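Local coordinates for aminoglycoside N(6')acetyltransferase (Legionella pneumophila subsp. pneumophila, PDB 3F5B), which probably transfers an acyl group, as expected for an aminoglycoside N(6')-acetyltransferase of the GNAT family, at residues I107-H117 against R140-F150. Sequence-based numbering, arbitrary orientation.
With CHX (cyclohexane), chain D; EDO (1,2-ethanediol), chain I.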
ATOM      1  N   ILE A 107     -12.283   0.857   7.729  1.00 29.31           N
ATOM      2  CA  ILE A 107     -11.178   1.755   8.101  1.00 31.29           C
ATOM      3  C   ILE A 107     -10.527   1.488   9.481  1.00 31.15           C
ATOM      4  O   ILE A 107      -9.540   2.153   9.868  1.00 31.52           O
ATOM      5  CB  ILE A 107     -11.692   3.214   8.002  1.00 34.16           C
ATOM      6  CG1 ILE A 107     -10.842   4.015   7.038  1.00 35.56           C
ATOM      7  CG2 ILE A 107     -12.023   3.850   9.370  1.00 32.46           C
ATOM      8  CD1 ILE A 107     -11.475   4.076   5.707  1.00 36.67           C
ATOM      9  N   GLY A 108     -11.055   0.490  10.185  1.00 28.96           N
ATOM     10  CA  GLY A 108     -10.598   0.151  11.527  1.00 29.11           C
ATOM     11  C   GLY A 108      -9.093  -0.017  11.538  1.00 29.35           C
ATOM     12  O   GLY A 108      -8.530  -0.578  10.614  1.00 26.95           O
ATOM     13  N   LYS A 109      -8.442   0.452  12.597  1.00 28.05           N
ATOM     14  CA  LYS A 109      -6.989   0.370  12.658  1.00 28.82           C
ATOM     15  C   LYS A 109      -6.548  -1.090  12.699  1.00 28.89           C
ATOM     16  O   LYS A 109      -5.636  -1.481  11.978  1.00 28.90           O
ATOM     17  CB  LYS A 109      -6.455   1.140  13.870  1.00 29.36           C
ATOM     18  CG  LYS A 109      -6.692   2.647  13.785  1.00 31.10           C
ATOM     19  CD  LYS A 109      -6.098   3.341  15.009  1.00 33.22           C
ATOM     20  CE  LYS A 109      -7.129   3.869  15.964  1.00 33.62           C
ATOM     21  NZ  LYS A 109      -8.175   2.872  16.294  1.00 36.64           N
ATOM     22  N   GLY A 110      -7.207  -1.899  13.526  1.00 27.97           N
ATOM     23  CA  GLY A 110      -6.839  -3.316  13.648  1.00 27.03           C
ATOM     24  C   GLY A 110      -7.079  -4.063  12.337  1.00 26.95           C
ATOM     25  O   GLY A 110      -6.263  -4.895  11.921  1.00 26.27           O
ATOM     26  N   LEU A 111      -8.186  -3.756  11.680  1.00 25.70           N
ATOM     27  CA  LEU A 111      -8.453  -4.299  10.348  1.00 27.34           C
ATOM     28  C   LEU A 111      -7.394  -3.887   9.301  1.00 27.32           C
ATOM     29  O   LEU A 111      -7.010  -4.698   8.445  1.00 26.30           O
ATOM     30  CB  LEU A 111      -9.828  -3.847   9.864  1.00 28.71           C
ATOM     31  CG  LEU A 111     -10.333  -4.545   8.595  1.00 30.54           C
ATOM     32  CD1 LEU A 111     -11.871  -4.619   8.567  1.00 31.24           C
ATOM     33  CD2 LEU A 111      -9.804  -3.830   7.332  1.00 30.77           C
ATOM     34  N   SER A 112      -6.975  -2.622   9.335  1.00 25.97           N
ATOM     35  CA  SER A 112      -5.967  -2.133   8.380  1.00 27.04           C
ATOM     36  C   SER A 112      -4.633  -2.855   8.582  1.00 26.84           C
ATOM     37  O   SER A 112      -3.980  -3.215   7.617  1.00 26.18           O
ATOM     38  CB  SER A 112      -5.761  -0.630   8.525  1.00 28.86           C
ATOM     39  OG  SER A 112      -6.963   0.049   8.192  1.00 34.82           O
ATOM     40  N   VAL A 113      -4.255  -3.089   9.843  1.00 25.57           N
ATOM     41  CA  VAL A 113      -3.026  -3.783  10.155  1.00 25.59           C
ATOM     42  C   VAL A 113      -3.129  -5.217   9.624  1.00 25.80           C
ATOM     43  O   VAL A 113      -2.197  -5.744   9.004  1.00 25.02           O
ATOM     44  CB  VAL A 113      -2.706  -3.744  11.684  1.00 26.07           C
ATOM     45  CG1 VAL A 113      -1.536  -4.676  12.013  1.00 26.15           C
ATOM     46  CG2 VAL A 113      -2.368  -2.302  12.116  1.00 27.17           C
ATOM     47  N   GLN A 114      -4.272  -5.846   9.844  1.00 25.39           N
ATOM     48  CA  GLN A 114      -4.429  -7.205   9.388  1.00 24.45           C
ATOM     49  C   GLN A 114      -4.331  -7.227   7.862  1.00 25.44           C
ATOM     50  O   GLN A 114      -3.711  -8.100   7.292  1.00 25.31           O
ATOM     51  CB  GLN A 114      -5.768  -7.783   9.840  1.00 26.92           C
ATOM     52  CG  GLN A 114      -5.960  -9.257   9.414  1.00 28.67           C
ATOM     53  CD  GLN A 114      -7.273  -9.841   9.898  1.00 31.39           C
ATOM     54  OE1 GLN A 114      -7.902  -9.292  10.802  1.00 30.91           O
ATOM     55  NE2 GLN A 114      -7.695 -10.966   9.300  1.00 29.79           N
HETATM   56  N   MSE A 115      -4.974  -6.286   7.204  1.00 24.16           N
HETATM   57  CA  MSE A 115      -4.924  -6.269   5.727  1.00 26.32           C
HETATM   58  C   MSE A 115      -3.498  -6.072   5.218  1.00 26.86           C
HETATM   59  O   MSE A 115      -3.065  -6.753   4.257  1.00 24.17           O
HETATM   60  CB  MSE A 115      -5.843  -5.202   5.142  1.00 25.84           C
HETATM   61  CG  MSE A 115      -6.042  -5.345   3.609  1.00 29.52           C
HETATM   62 SE   MSE A 115      -6.207  -3.583   2.786  0.80 30.74          SE
HETATM   63  CE  MSE A 115      -4.445  -2.969   3.211  1.00 32.26           C
ATOM     64  N   ILE A 116      -2.783  -5.129   5.842  1.00 24.34           N
ATOM     65  CA  ILE A 116      -1.391  -4.894   5.483  1.00 26.09           C
ATOM     66  C   ILE A 116      -0.592  -6.193   5.619  1.00 25.90           C
ATOM     67  O   ILE A 116       0.102  -6.604   4.673  1.00 25.81           O
ATOM     68  CB  ILE A 116      -0.748  -3.758   6.354  1.00 25.74           C
ATOM     69  CG1 ILE A 116      -1.334  -2.383   5.978  1.00 25.96           C
ATOM     70  CG2 ILE A 116       0.792  -3.818   6.260  1.00 26.79           C
ATOM     71  CD1 ILE A 116      -1.058  -1.273   6.984  1.00 24.37           C
ATOM     72  N   HIS A 117      -0.701  -6.848   6.776  1.00 25.66           N
ATOM     73  CA  HIS A 117       0.052  -8.080   7.008  1.00 26.38           C
ATOM     74  C   HIS A 117      -0.326  -9.192   6.039  1.00 26.60           C
ATOM     75  O   HIS A 117       0.554  -9.870   5.478  1.00 24.50           O
ATOM     76  CB  HIS A 117      -0.075  -8.582   8.434  1.00 27.68           C
ATOM     77  CG  HIS A 117       0.602  -7.701   9.440  1.00 28.21           C
ATOM     78  ND1 HIS A 117       0.452  -7.884  10.793  1.00 27.53           N
ATOM     79  CD2 HIS A 117       1.397  -6.613   9.288  1.00 27.80           C
ATOM     80  CE1 HIS A 117       1.141  -6.958  11.439  1.00 28.26           C
ATOM     81  NE2 HIS A 117       1.735  -6.183  10.548  1.00 29.40           N
ATOM     82  N   ARG A 140      -3.207   9.477  11.435  1.00 30.39           N
ATOM     83  CA  ARG A 140      -3.815   8.143  11.533  1.00 30.27           C
ATOM     84  C   ARG A 140      -3.056   7.069  10.753  1.00 30.38           C
ATOM     85  O   ARG A 140      -2.889   5.938  11.238  1.00 28.51           O
ATOM     86  CB  ARG A 140      -5.254   8.172  11.047  1.00 32.06           C
ATOM     87  CG  ARG A 140      -6.075   6.988  11.531  1.00 33.90           C
ATOM     88  CD  ARG A 140      -7.508   7.122  11.040  1.00 34.51           C
ATOM     89  NE  ARG A 140      -8.413   6.125  11.630  1.00 35.04           N
ATOM     90  CZ  ARG A 140      -8.595   4.907  11.125  1.00 35.26           C
ATOM     91  NH1 ARG A 140      -9.447   4.058  11.712  1.00 32.07           N
ATOM     92  NH2 ARG A 140      -7.923   4.549  10.019  1.00 34.03           N
ATOM     93  N   ALA A 141      -2.652   7.404   9.527  1.00 28.77           N
ATOM     94  CA  ALA A 141      -1.852   6.483   8.707  1.00 28.28           C
ATOM     95  C   ALA A 141      -0.529   6.129   9.398  1.00 27.51           C
ATOM     96  O   ALA A 141      -0.171   4.952   9.509  1.00 26.79           O
ATOM     97  CB  ALA A 141      -1.601   7.097   7.324  1.00 29.06           C
ATOM     98  N   VAL A 142       0.170   7.154   9.910  1.00 26.36           N
ATOM     99  CA  VAL A 142       1.450   6.946  10.584  1.00 25.65           C
ATOM    100  C   VAL A 142       1.235   5.964  11.739  1.00 26.57           C
ATOM    101  O   VAL A 142       2.037   5.043  11.965  1.00 25.70           O
ATOM    102  CB  VAL A 142       2.018   8.310  11.134  1.00 25.25           C
ATOM    103  CG1 VAL A 142       3.132   8.109  12.158  1.00 24.89           C
ATOM    104  CG2 VAL A 142       2.463   9.234   9.989  1.00 23.24           C
ATOM    105  N   HIS A 143       0.157   6.196  12.487  1.00 27.78           N
ATOM    106  CA  HIS A 143      -0.188   5.365  13.638  1.00 28.03           C
ATOM    107  C   HIS A 143      -0.488   3.903  13.249  1.00 26.56           C
ATOM    108  O   HIS A 143       0.040   2.949  13.840  1.00 24.53           O
ATOM    109  CB  HIS A 143      -1.386   5.967  14.381  1.00 28.56           C
ATOM    110  CG  HIS A 143      -1.806   5.155  15.561  1.00 31.39           C
ATOM    111  ND1 HIS A 143      -1.214   5.286  16.797  1.00 31.47           N
ATOM    112  CD2 HIS A 143      -2.716   4.160  15.681  1.00 31.62           C
ATOM    113  CE1 HIS A 143      -1.769   4.432  17.639  1.00 32.20           C
ATOM    114  NE2 HIS A 143      -2.679   3.737  16.987  1.00 32.93           N
ATOM    115  N   VAL A 144      -1.350   3.732  12.262  1.00 25.40           N
ATOM    116  CA  VAL A 144      -1.613   2.377  11.728  1.00 26.81           C
ATOM    117  C   VAL A 144      -0.334   1.706  11.229  1.00 25.67           C
ATOM    118  O   VAL A 144      -0.080   0.548  11.530  1.00 26.04           O
ATOM    119  CB  VAL A 144      -2.661   2.439  10.599  1.00 27.32           C
ATOM    120  CG1 VAL A 144      -2.706   1.147   9.821  1.00 28.65           C
ATOM    121  CG2 VAL A 144      -4.038   2.859  11.167  1.00 25.94           C
ATOM    122  N   TYR A 145       0.494   2.411  10.469  1.00 26.31           N
ATOM    123  CA  TYR A 145       1.688   1.730   9.936  1.00 26.44           C
ATOM    124  C   TYR A 145       2.617   1.352  11.077  1.00 26.74           C
ATOM    125  O   TYR A 145       3.193   0.268  11.072  1.00 27.68           O
ATOM    126  CB  TYR A 145       2.425   2.583   8.892  1.00 27.29           C
ATOM    127  CG  TYR A 145       1.535   2.996   7.746  1.00 28.56           C
ATOM    128  CD1 TYR A 145       0.402   2.250   7.418  1.00 27.98           C
ATOM    129  CD2 TYR A 145       1.814   4.131   7.004  1.00 28.59           C
ATOM    130  CE1 TYR A 145      -0.424   2.615   6.382  1.00 28.48           C
ATOM    131  CE2 TYR A 145       0.988   4.504   5.945  1.00 29.79           C
ATOM    132  CZ  TYR A 145      -0.124   3.743   5.654  1.00 29.72           C
ATOM    133  OH  TYR A 145      -0.947   4.088   4.629  1.00 31.54           O
ATOM    134  N   LYS A 146       2.762   2.232  12.076  1.00 27.51           N
ATOM    135  CA  LYS A 146       3.558   1.867  13.252  1.00 26.92           C
ATOM    136  C   LYS A 146       2.992   0.611  13.937  1.00 26.98           C
ATOM    137  O   LYS A 146       3.758  -0.264  14.361  1.00 26.79           O
ATOM    138  CB  LYS A 146       3.670   3.016  14.274  1.00 29.64           C
ATOM    139  CG  LYS A 146       4.673   4.107  13.879  1.00 31.68           C
ATOM    140  CD  LYS A 146       5.120   4.935  15.076  1.00 35.37           C
ATOM    141  CE  LYS A 146       4.266   6.151  15.225  1.00 37.16           C
ATOM    142  NZ  LYS A 146       4.846   7.026  16.269  1.00 38.83           N
ATOM    143  N   LYS A 147       1.670   0.545  14.076  1.00 26.78           N
ATOM    144  CA  LYS A 147       0.981  -0.629  14.637  1.00 28.48           C
ATOM    145  C   LYS A 147       1.298  -1.906  13.857  1.00 27.25           C
ATOM    146  O   LYS A 147       1.387  -2.970  14.443  1.00 25.76           O
ATOM    147  CB  LYS A 147      -0.540  -0.433  14.599  1.00 31.28           C
ATOM    148  CG  LYS A 147      -1.232  -0.305  15.933  1.00 35.48           C
ATOM    149  CD  LYS A 147      -2.770  -0.207  15.767  1.00 36.99           C
ATOM    150  CE  LYS A 147      -3.529  -1.501  16.106  1.00 38.92           C
ATOM    151  NZ  LYS A 147      -3.501  -1.829  17.577  1.00 39.79           N
ATOM    152  N   ALA A 148       1.438  -1.769  12.534  1.00 26.12           N
ATOM    153  CA  ALA A 148       1.744  -2.871  11.636  1.00 26.76           C
ATOM    154  C   ALA A 148       3.206  -3.279  11.722  1.00 27.48           C
ATOM    155  O   ALA A 148       3.586  -4.328  11.210  1.00 28.31           O
ATOM    156  CB  ALA A 148       1.351  -2.515  10.177  1.00 27.55           C
ATOM    157  N   GLY A 149       4.019  -2.486  12.410  1.00 26.92           N
ATOM    158  CA  GLY A 149       5.435  -2.832  12.548  1.00 28.17           C
ATOM    159  C   GLY A 149       6.388  -2.009  11.704  1.00 28.75           C
ATOM    160  O   GLY A 149       7.599  -2.249  11.744  1.00 29.05           O
ATOM    161  N   PHE A 150       5.863  -1.046  10.935  1.00 28.49           N
ATOM    162  CA  PHE A 150       6.735  -0.129  10.177  1.00 28.11           C
ATOM    163  C   PHE A 150       7.478   0.822  11.117  1.00 29.26           C
ATOM    164  O   PHE A 150       6.907   1.322  12.086  1.00 27.60           O
ATOM    165  CB  PHE A 150       5.943   0.711   9.168  1.00 27.54           C
ATOM    166  CG  PHE A 150       5.544  -0.034   7.910  1.00 28.41           C
ATOM    167  CD1 PHE A 150       6.356  -0.003   6.778  1.00 27.87           C
ATOM    168  CD2 PHE A 150       4.330  -0.726   7.855  1.00 29.13           C
ATOM    169  CE1 PHE A 150       6.008  -0.659   5.611  1.00 28.68           C
ATOM    170  CE2 PHE A 150       3.941  -1.408   6.688  1.00 29.88           C
ATOM    171  CZ  PHE A 150       4.783  -1.374   5.549  1.00 30.54           C
TER
HETATM  172  C1  CHX D 182      -1.367   7.905   1.377  1.00 51.46           C
HETATM  173  C2  CHX D 182      -1.911   6.519   1.021  1.00 49.97           C
HETATM  174  C3  CHX D 182      -0.780   5.540   0.680  1.00 50.23           C
HETATM  175  C4  CHX D 182       0.107   5.264   1.901  1.00 50.70           C
HETATM  176  C5  CHX D 182       0.219   6.476   2.846  1.00 50.10           C
HETATM  177  C6  CHX D 182      -0.044   7.834   2.167  1.00 50.60           C
HETATM  178  C1  EDO I 187      -4.575   4.806   7.707  1.00 47.56           C
HETATM  179  O1  EDO I 187      -5.691   5.578   8.204  1.00 45.53           O
HETATM  180  C2  EDO I 187      -4.928   4.144   6.377  1.00 48.79           C
HETATM  181  O2  EDO I 187      -3.886   4.319   5.398  1.00 49.43           O
HETATM  182  O   HOH W   1      -6.779   2.702   8.016  1.00 41.78           O
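Val-144 sits as a knob among Lys-109, Ser-112, Val-113 and Ile-116, joining two helices of the GNAT acetyltransferase fold. Helices 109-117 and 140-148 run in the same general sense, crossing at -55° with axes 9.0 Å apart. The buried, close-packed part faces the sheet. There CG1 of Val-144, anti to the backbone N (chi1 166°), meets CB of Ser-112 at 3.8 Å. Ile-116 continues this core, and Leu-99 of strand 94-101 lies against it. CD1 of Ile-116 comes 3.8 Å from CD1 of Tyr-145, while CG2 of Ile-116 touches the Phe-150 ring at its edge. Val-113 straddles the next turn, with CG1 on Ala-148 and CG2 3.6 Å from CB of Lys-147. Tyr-145 helps line the cyclohexane pocket, with the ligand at its ring edge; its hydroxyl takes a weak hydrogen bond from ethanediol O2.

The solvent side is made of long polar chains. Lys-109 lays CG over one face of the Arg-140 guanidinium and CD obliquely against the His-143 ring. The extended Arg-140 chain brings NH1 (2.7 Å) and NH2 (2.9 Å) to the carbonyl O of Ile-107, just ahead of the N-cap residue Gly-108. NH2 also donates to ethanediol O1. At the other end, Gly-149 completes a Schellman motif. Beside it, His-117 NE2 donates a nearly straight bond (168°) to a lone pair of Ala-148 O, 2.7 Å away and close to the imidazole plane.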